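Local coordinates for oxidoreductase, NAD-binding/iron-sulfur cluster-binding protein (Nitratireductor pacificus pht-3B, PDB 6ZXU), which is a catabolic reductive dehalogenase that binds cobalamin (B12) and two iron-sulfur clusters, probably using them to remove halogen from its substrates, at residues V424-E436 / Q448-A460. Sequence-based numbering, arbitrary orientation.
Sequences VVMLIDQGYETME and QSMRAYMRGAEIA
The carbonyl O of Gln-430 is gripped twice, by NE2 of Gln-448 at 3.1 Å, tilted well above the carbonyl plane, and by a water at 2.6 Å from that O. Helix 445-469 here packs over strand 422-429 of an antiparallel sheet, residues 448-460 running at 141° to strand residues 424-429; Gln-430, just past the strand, and Ser-449, near the helix start, line the cobalamin pocket. The same water donates to Gln-448 O and accepts from Arg-451 NH1. Long and extended, Arg-451 also gives NH1 to Asp-429 O (2.9 Å), in the carbonyl plane, while its NH2 forms a salt bridge with Asp-118. Amide NE2 of Gln-448 adds a weak bond to Gly-431 O, and its CD lies against Thr-434 CG2. With an alanine here, the carbonyls of Gln-430 and Gly-431 would probably lose their amide donor, and a gap would open beside Thr-434 and Met-435. Beside the cofactor, a second water links Gln-430 OE1 to Ser-449 OG. Farther along, small Ala-452 and Gly-456 let the helix settle on Ile-428, whose CG2, anti to the backbone N, meets Ala-452 CB. Ile-428 CD1 touches Ile-459 CD1 tip to tip, and unbranched Met-426, bent at chi3 (-66°), lays CE against Ala-460 CB at 3.9 Å.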
loop_
_atom_site.group_PDB
_atom_site.type_symbol
_atom_site.label_atom_id
_atom_site.label_comp_id
_atom_site.label_asym_id
_atom_site.label_seq_id
_atom_site.Cartn_x
_atom_site.Cartn_y
_atom_site.Cartn_z
ATOM N N VAL A 424 -16.028 -2.422 3.954
ATOM C CA VAL A 424 -15.368 -2.581 2.661
ATOM C C VAL A 424 -13.855 -2.557 2.941
ATOM O O VAL A 424 -13.326 -1.648 3.540
ATOM C CB VAL A 424 -15.729 -1.479 1.689
ATOM C CG1 VAL A 424 -15.069 -1.720 0.310
ATOM C CG2 VAL A 424 -17.249 -1.437 1.573
ATOM N N VAL A 425 -13.204 -3.668 2.594
ATOM C CA VAL A 425 -11.817 -3.901 2.900
ATOM C C VAL A 425 -11.051 -3.902 1.581
ATOM O O VAL A 425 -11.381 -4.616 0.620
ATOM C CB VAL A 425 -11.617 -5.262 3.570
ATOM C CG1 VAL A 425 -10.196 -5.429 4.070
ATOM C CG2 VAL A 425 -12.584 -5.391 4.721
ATOM N N MET A 426 -9.975 -3.126 1.561
ATOM C CA MET A 426 -9.103 -3.063 0.375
ATOM C C MET A 426 -7.675 -3.288 0.760
ATOM O O MET A 426 -7.255 -2.907 1.829
ATOM C CB MET A 426 -9.266 -1.774 -0.324
ATOM C CG MET A 426 -10.641 -1.700 -0.896
ATOM S SD MET A 426 -11.134 -0.125 -1.580
ATOM C CE MET A 426 -11.154 0.852 -0.055
ATOM N N LEU A 427 -6.967 -4.029 -0.073
ATOM C CA LEU A 427 -5.545 -4.313 0.116
ATOM C C LEU A 427 -4.730 -3.516 -0.917
ATOM O O LEU A 427 -5.082 -3.486 -2.080
ATOM C CB LEU A 427 -5.262 -5.750 0.025
ATOM C CG LEU A 427 -5.948 -6.773 0.915
ATOM C CD1 LEU A 427 -5.324 -8.179 0.598
ATOM C CD2 LEU A 427 -5.764 -6.464 2.374
ATOM N N ILE A 428 -3.671 -2.921 -0.453
ATOM C CA ILE A 428 -2.665 -2.216 -1.259
ATOM C C ILE A 428 -1.360 -3.001 -1.122
ATOM O O ILE A 428 -0.878 -3.187 -0.007
ATOM C CB ILE A 428 -2.488 -0.774 -0.785
ATOM C CG1 ILE A 428 -3.811 -0.013 -0.703
ATOM C CG2 ILE A 428 -1.500 -0.061 -1.690
ATOM C CD1 ILE A 428 -4.441 0.144 -2.074
ATOM N N ASP A 429 -0.824 -3.416 -2.244
ATOM C CA ASP A 429 0.426 -4.159 -2.344
ATOM C C ASP A 429 1.556 -3.222 -1.883
ATOM O O ASP A 429 1.684 -2.102 -2.365
ATOM C CB ASP A 429 0.656 -4.669 -3.768
ATOM C CG ASP A 429 1.836 -5.593 -3.889
ATOM O OD1 ASP A 429 2.765 -5.563 -2.996
ATOM O OD2 ASP A 429 1.904 -6.301 -4.926
ATOM N N GLN A 430 2.330 -3.652 -0.895
ATOM C CA GLN A 430 3.449 -2.848 -0.415
ATOM C C GLN A 430 4.632 -2.698 -1.420
ATOM O O GLN A 430 5.409 -1.735 -1.266
ATOM C CB GLN A 430 4.010 -3.343 0.881
ATOM C CG GLN A 430 3.135 -2.967 2.068
ATOM C CD GLN A 430 3.920 -2.905 3.393
ATOM O OE1 GLN A 430 5.030 -2.405 3.457
ATOM N NE2 GLN A 430 3.290 -3.428 4.456
ATOM N N GLY A 431 4.725 -3.601 -2.370
ATOM C CA GLY A 431 5.691 -3.486 -3.445
ATOM C C GLY A 431 6.767 -4.563 -3.413
ATOM O O GLY A 431 7.722 -4.418 -2.653
ATOM N N TYR A 432 6.675 -5.540 -4.312
ATOM C CA TYR A 432 7.627 -6.611 -4.372
ATOM C C TYR A 432 9.065 -6.145 -4.669
ATOM O O TYR A 432 10.015 -6.559 -3.992
ATOM C CB TYR A 432 7.201 -7.703 -5.367
ATOM C CG TYR A 432 8.242 -8.829 -5.477
ATOM C CD1 TYR A 432 8.382 -9.772 -4.501
ATOM C CD2 TYR A 432 9.132 -8.875 -6.532
ATOM C CE1 TYR A 432 9.286 -10.764 -4.598
ATOM C CE2 TYR A 432 10.091 -9.835 -6.595
ATOM C CZ TYR A 432 10.139 -10.809 -5.647
ATOM O OH TYR A 432 11.116 -11.773 -5.756
ATOM N N GLU A 433 9.209 -5.240 -5.632
ATOM C CA GLU A 433 10.556 -4.985 -6.197
ATOM C C GLU A 433 11.384 -4.128 -5.228
ATOM O O GLU A 433 12.558 -4.432 -5.037
ATOM C CB GLU A 433 10.479 -4.301 -7.541
ATOM C CG GLU A 433 10.180 -5.311 -8.671
ATOM C CD GLU A 433 8.688 -5.780 -8.785
ATOM O OE1 GLU A 433 8.384 -6.749 -9.606
ATOM O OE2 GLU A 433 7.822 -5.194 -8.025
ATOM N N THR A 434 10.755 -3.208 -4.529
ATOM C CA THR A 434 11.455 -2.465 -3.517
ATOM C C THR A 434 11.866 -3.379 -2.346
ATOM O O THR A 434 12.995 -3.354 -1.868
ATOM C CB THR A 434 10.646 -1.286 -3.011
ATOM O OG1 THR A 434 10.538 -0.325 -4.047
ATOM C CG2 THR A 434 11.294 -0.613 -1.825
ATOM N N MET A 435 10.964 -4.250 -1.903
ATOM C CA MET A 435 11.277 -5.117 -0.813
ATOM C C MET A 435 12.402 -6.081 -1.149
ATOM O O MET A 435 13.125 -6.527 -0.233
ATOM C CB MET A 435 9.990 -5.888 -0.349
ATOM C CG MET A 435 9.932 -6.182 1.116
ATOM S SD MET A 435 8.244 -6.864 1.593
ATOM C CE MET A 435 7.186 -5.411 1.396
ATOM N N GLU A 436 12.564 -6.431 -2.415
ATOM C CA GLU A 436 13.648 -7.306 -2.829
ATOM C C GLU A 436 15.030 -6.709 -2.545
ATOM O O GLU A 436 15.932 -7.429 -2.257
ATOM C CB GLU A 436 13.534 -7.639 -4.343
ATOM C CG GLU A 436 12.698 -8.880 -4.638
ATOM C CD GLU A 436 13.088 -10.154 -3.773
ATOM O OE1 GLU A 436 12.366 -10.509 -2.760
ATOM O OE2 GLU A 436 14.149 -10.798 -4.081
ATOM N N GLN A 448 7.737 2.117 2.805
ATOM C CA GLN A 448 6.878 1.122 2.181
ATOM C C GLN A 448 5.542 1.022 2.876
ATOM O O GLN A 448 4.481 0.978 2.231
ATOM C CB GLN A 448 7.551 -0.258 2.138
ATOM C CG GLN A 448 8.719 -0.363 1.145
ATOM C CD GLN A 448 9.015 -1.811 0.708
ATOM O OE1 GLN A 448 9.866 -2.481 1.305
ATOM N NE2 GLN A 448 8.274 -2.307 -0.328
ATOM N N SER A 449 5.550 1.034 4.177
ATOM C CA SER A 449 4.277 1.051 4.969
ATOM C C SER A 449 3.452 2.292 4.690
ATOM O O SER A 449 2.251 2.215 4.445
ATOM C CB SER A 449 4.590 0.994 6.477
ATOM O OG SER A 449 5.166 -0.231 6.805
ATOM N N MET A 450 4.099 3.447 4.690
ATOM C CA MET A 450 3.373 4.729 4.589
ATOM C C MET A 450 2.806 4.959 3.215
ATOM O O MET A 450 1.726 5.536 3.093
ATOM C CB MET A 450 4.278 5.911 4.984
ATOM C CG MET A 450 4.669 5.985 6.450
ATOM S SD MET A 450 3.214 6.212 7.537
ATOM C CE MET A 450 3.521 4.913 8.813
ATOM N N ARG A 451 3.553 4.595 2.170
ATOM C CA ARG A 451 2.991 4.671 0.831
ATOM C C ARG A 451 1.652 3.930 0.757
ATOM O O ARG A 451 0.669 4.436 0.287
ATOM C CB ARG A 451 3.937 4.094 -0.197
ATOM C CG ARG A 451 3.282 3.903 -1.572
ATOM C CD ARG A 451 3.983 2.981 -2.509
ATOM N NE ARG A 451 3.119 2.504 -3.576
ATOM C CZ ARG A 451 2.322 1.431 -3.447
ATOM N NH1 ARG A 451 2.359 0.683 -2.328
ATOM N NH2 ARG A 451 1.533 1.059 -4.425
ATOM N N ALA A 452 1.616 2.722 1.273
ATOM C CA ALA A 452 0.412 1.909 1.206
ATOM C C ALA A 452 -0.694 2.523 2.075
ATOM O O ALA A 452 -1.847 2.492 1.679
ATOM C CB ALA A 452 0.757 0.469 1.601
ATOM N N TYR A 453 -0.337 3.005 3.247
ATOM C CA TYR A 453 -1.266 3.708 4.158
ATOM C C TYR A 453 -1.843 4.963 3.503
ATOM O O TYR A 453 -3.063 5.153 3.489
ATOM C CB TYR A 453 -0.550 4.137 5.385
ATOM C CG TYR A 453 -0.358 3.040 6.392
ATOM C CD1 TYR A 453 -1.265 2.039 6.507
ATOM C CD2 TYR A 453 0.664 3.092 7.284
ATOM C CE1 TYR A 453 -1.122 1.083 7.485
ATOM C CE2 TYR A 453 0.858 2.123 8.239
ATOM C CZ TYR A 453 -0.069 1.140 8.384
ATOM O OH TYR A 453 0.045 0.166 9.423
ATOM N N MET A 454 -0.990 5.742 2.874
ATOM C CA MET A 454 -1.405 6.925 2.205
ATOM C C MET A 454 -2.290 6.652 1.011
ATOM O O MET A 454 -3.381 7.250 0.874
ATOM C CB MET A 454 -0.166 7.748 1.804
ATOM C CG MET A 454 -0.414 9.083 1.077
ATOM S SD MET A 454 -0.651 8.775 -0.667
ATOM C CE MET A 454 0.858 7.779 -1.199
ATOM N N ARG A 455 -1.897 5.732 0.169
ATOM C CA ARG A 455 -2.684 5.385 -0.997
ATOM C C ARG A 455 -4.035 4.810 -0.624
ATOM O O ARG A 455 -5.092 5.172 -1.231
ATOM C CB ARG A 455 -1.944 4.384 -1.854
ATOM C CG ARG A 455 -2.645 3.923 -3.113
ATOM C CD ARG A 455 -2.978 5.039 -4.097
ATOM N NE ARG A 455 -1.823 5.943 -4.312
ATOM C CZ ARG A 455 -0.718 5.615 -5.018
ATOM N NH1 ARG A 455 -0.613 4.413 -5.582
ATOM N NH2 ARG A 455 0.293 6.499 -5.143
ATOM N N GLY A 456 -4.054 3.913 0.355
ATOM C CA GLY A 456 -5.319 3.356 0.870
ATOM C C GLY A 456 -6.295 4.433 1.416
ATOM O O GLY A 456 -7.448 4.404 1.088
ATOM N N ALA A 457 -5.784 5.301 2.248
ATOM C CA ALA A 457 -6.541 6.359 2.881
ATOM C C ALA A 457 -7.163 7.253 1.862
ATOM O O ALA A 457 -8.338 7.635 1.989
ATOM C CB ALA A 457 -5.721 7.160 3.854
ATOM N N GLU A 458 -6.441 7.568 0.804
ATOM C CA GLU A 458 -7.002 8.307 -0.329
ATOM C C GLU A 458 -8.143 7.624 -1.014
ATOM O O GLU A 458 -9.209 8.203 -1.258
ATOM C CB GLU A 458 -5.874 8.618 -1.324
ATOM C CG GLU A 458 -6.293 9.213 -2.662
ATOM C CD GLU A 458 -5.064 9.239 -3.612
ATOM O OE1 GLU A 458 -4.013 9.698 -3.176
ATOM O OE2 GLU A 458 -5.115 8.869 -4.778
ATOM N N ILE A 459 -7.955 6.342 -1.355
ATOM C CA ILE A 459 -8.954 5.568 -2.064
ATOM C C ILE A 459 -10.220 5.379 -1.226
ATOM O O ILE A 459 -11.344 5.612 -1.695
ATOM C CB ILE A 459 -8.380 4.165 -2.504
ATOM C CG1 ILE A 459 -7.295 4.400 -3.598
ATOM C CG2 ILE A 459 -9.513 3.210 -2.924
ATOM C CD1 ILE A 459 -6.462 3.167 -3.816
ATOM N N ALA A 460 -10.036 5.053 0.036
ATOM C CA ALA A 460 -11.164 4.821 0.902
ATOM C C ALA A 460 -11.847 6.130 1.294
ATOM O O ALA A 460 -13.030 6.111 1.535
ATOM C CB ALA A 460 -10.766 4.045 2.180
HETATM O O HOH W 1 4.371 0.520 -0.402
HETATM O O HOH W 2 6.881 -2.227 5.526
#